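Local coordinates for protein transcriptional repressor PadR (Bacillus cereus, PDB 6JYI) that binds DNA as a dimeric PadR-like transcriptional regulator, pairing winged helix-turn-helix domains through long C-terminal helices, at the interface of chains A and B. Sequence-based numbering; all coordinates share one arbitrary frame. Chains: chain A/B, Transcriptional repressor PadR.

The interface of chains A and B. Residues chain A 149-150, 152-153, 156; chain B 106, 117, 121, 168, 171.
A:Ser153, whose backbone N lies against CB of B:Met106, turns its hydroxyl OG back along its own helix to the carbonyl O of A:Glu150, a hydrogen bond of 3.1 Å. The donor approaches at a C=O...OG angle of 153°, tilted 15° from the carbonyl plane; the hydroxyl thus has a partner in its own helix. Across the interface the side chains meet through apolar groups. A:Ile152, on helix 148-175, is the central residue, and its two branches meet different parts of chain B, with B:Met106 touching both. Its CG2 methyl, anti to the backbone N, meets CD2 of B:Leu168 at 3.7 Å, the two side chains crossing at about a right angle. The other branch, CG1, carries CD1 to a point 3.8 Å from SE of B:Met106, with the CD1 tip of B:Ile121 also against it. Past CG1 slides the aliphatic part of B:Lys171 in the opposite direction; its CG and CD lie on the isoleucine CG1, and the amino group NZ is carried beyond it. In B:Met106, modelled as selenomethionine, chi1 (-64°) sets CG against A:Ile152 CG2, and the bend at chi2 turns the selenium to the chain A side chains, where it touches both A:Ile152 and A:Val149. CG2 of A:Val149 reaches the selenium at 4.0 Å and touches CD1 of B:Ile117 at 3.9 Å, crossing that side chain nearly perpendicularly. One helical turn beyond A:Ile152, CG2 of A:Val156 packs on B:Leu168 CD2 at 3.9 Å, extending the apolar strip. One face of the chain A helix is thus bedded against three helices of chain B, 101-107, 114-142 and 148-178. The two-fold axis repeats the patch with the chains exchanged, and together they help hold the C-terminal helices in the dimer that PadR-like regulators typically use to present paired winged helix-turn-helix domains to DNA.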
# COMPACT_ATOMS: atom_id res chain seq x y z
N VAL A 149 -17.89 12.68 -0.01
CA VAL A 149 -16.99 11.81 0.77
C VAL A 149 -16.32 10.74 -0.14
O VAL A 149 -15.16 10.42 0.04
CB VAL A 149 -17.67 11.16 1.96
CG1 VAL A 149 -18.88 10.35 1.52
CG2 VAL A 149 -16.66 10.28 2.77
N GLU A 150 -17.09 10.19 -1.07
CA GLU A 150 -16.55 9.22 -2.05
C GLU A 150 -15.45 9.82 -2.90
O GLU A 150 -14.49 9.15 -3.28
CB GLU A 150 -17.66 8.68 -2.94
CG GLU A 150 -18.68 7.83 -2.17
CD GLU A 150 -19.84 7.38 -3.04
OE1 GLU A 150 -20.29 8.20 -3.87
OE2 GLU A 150 -20.35 6.24 -2.82
N ILE A 152 -13.28 11.90 -1.90
CA ILE A 152 -12.01 12.00 -1.14
C ILE A 152 -11.05 10.86 -1.52
O ILE A 152 -9.86 11.12 -1.75
CB ILE A 152 -12.23 12.07 0.39
CG1 ILE A 152 -13.10 13.28 0.72
CG2 ILE A 152 -10.87 12.11 1.18
CD1 ILE A 152 -13.53 13.38 2.19
N SER A 153 -11.53 9.64 -1.65
CA SER A 153 -10.63 8.52 -2.00
C SER A 153 -9.93 8.75 -3.32
O SER A 153 -8.73 8.54 -3.43
CB SER A 153 -11.32 7.12 -1.98
OG SER A 153 -12.35 6.98 -2.92
N VAL A 156 -7.50 12.06 -2.98
CA VAL A 156 -6.29 11.77 -2.19
C VAL A 156 -5.31 10.93 -3.01
O VAL A 156 -4.09 11.21 -3.07
CB VAL A 156 -6.65 11.16 -0.83
CG1 VAL A 156 -5.40 10.73 -0.05
CG2 VAL A 156 -7.42 12.19 0.01
N MSE B 106 -13.48 6.25 3.34
CA MSE B 106 -13.95 7.33 2.45
C MSE B 106 -14.77 6.76 1.30
O MSE B 106 -15.85 7.25 1.02
CB MSE B 106 -12.79 8.12 1.89
CG MSE B 106 -11.98 8.89 2.94
SE MSE B 106 -12.88 10.18 4.08
CE MSE B 106 -13.28 9.06 5.60
N ILE B 117 -17.08 10.94 9.84
CA ILE B 117 -16.23 11.28 8.69
C ILE B 117 -15.26 12.42 9.02
O ILE B 117 -14.08 12.34 8.71
CB ILE B 117 -17.07 11.60 7.43
CG1 ILE B 117 -17.74 10.31 6.90
CG2 ILE B 117 -16.18 12.31 6.35
CD1 ILE B 117 -18.92 10.51 5.92
N ILE B 121 -11.16 12.21 9.13
CA ILE B 121 -10.30 13.07 8.34
C ILE B 121 -9.32 13.79 9.27
O ILE B 121 -8.12 13.83 8.97
CB ILE B 121 -11.10 14.07 7.49
CG1 ILE B 121 -11.96 13.34 6.46
CG2 ILE B 121 -10.16 15.10 6.78
CD1 ILE B 121 -13.06 14.24 5.87
N LEU B 168 -6.46 16.67 2.34
CA LEU B 168 -7.39 16.40 3.45
C LEU B 168 -7.77 17.65 4.25
O LEU B 168 -8.92 17.79 4.67
CB LEU B 168 -6.84 15.30 4.36
CG LEU B 168 -6.91 13.87 3.80
CD1 LEU B 168 -6.21 12.86 4.71
CD2 LEU B 168 -8.36 13.40 3.54
N LYS B 171 -10.38 19.24 2.23
CA LYS B 171 -11.62 18.51 2.40
C LYS B 171 -12.29 18.85 3.74
O LYS B 171 -13.48 19.06 3.79
CB LYS B 171 -11.39 17.00 2.30
CG LYS B 171 -10.82 16.52 0.96
CD LYS B 171 -11.71 16.90 -0.23
CE LYS B 171 -11.16 16.36 -1.54
NZ LYS B 171 -12.03 16.76 -2.71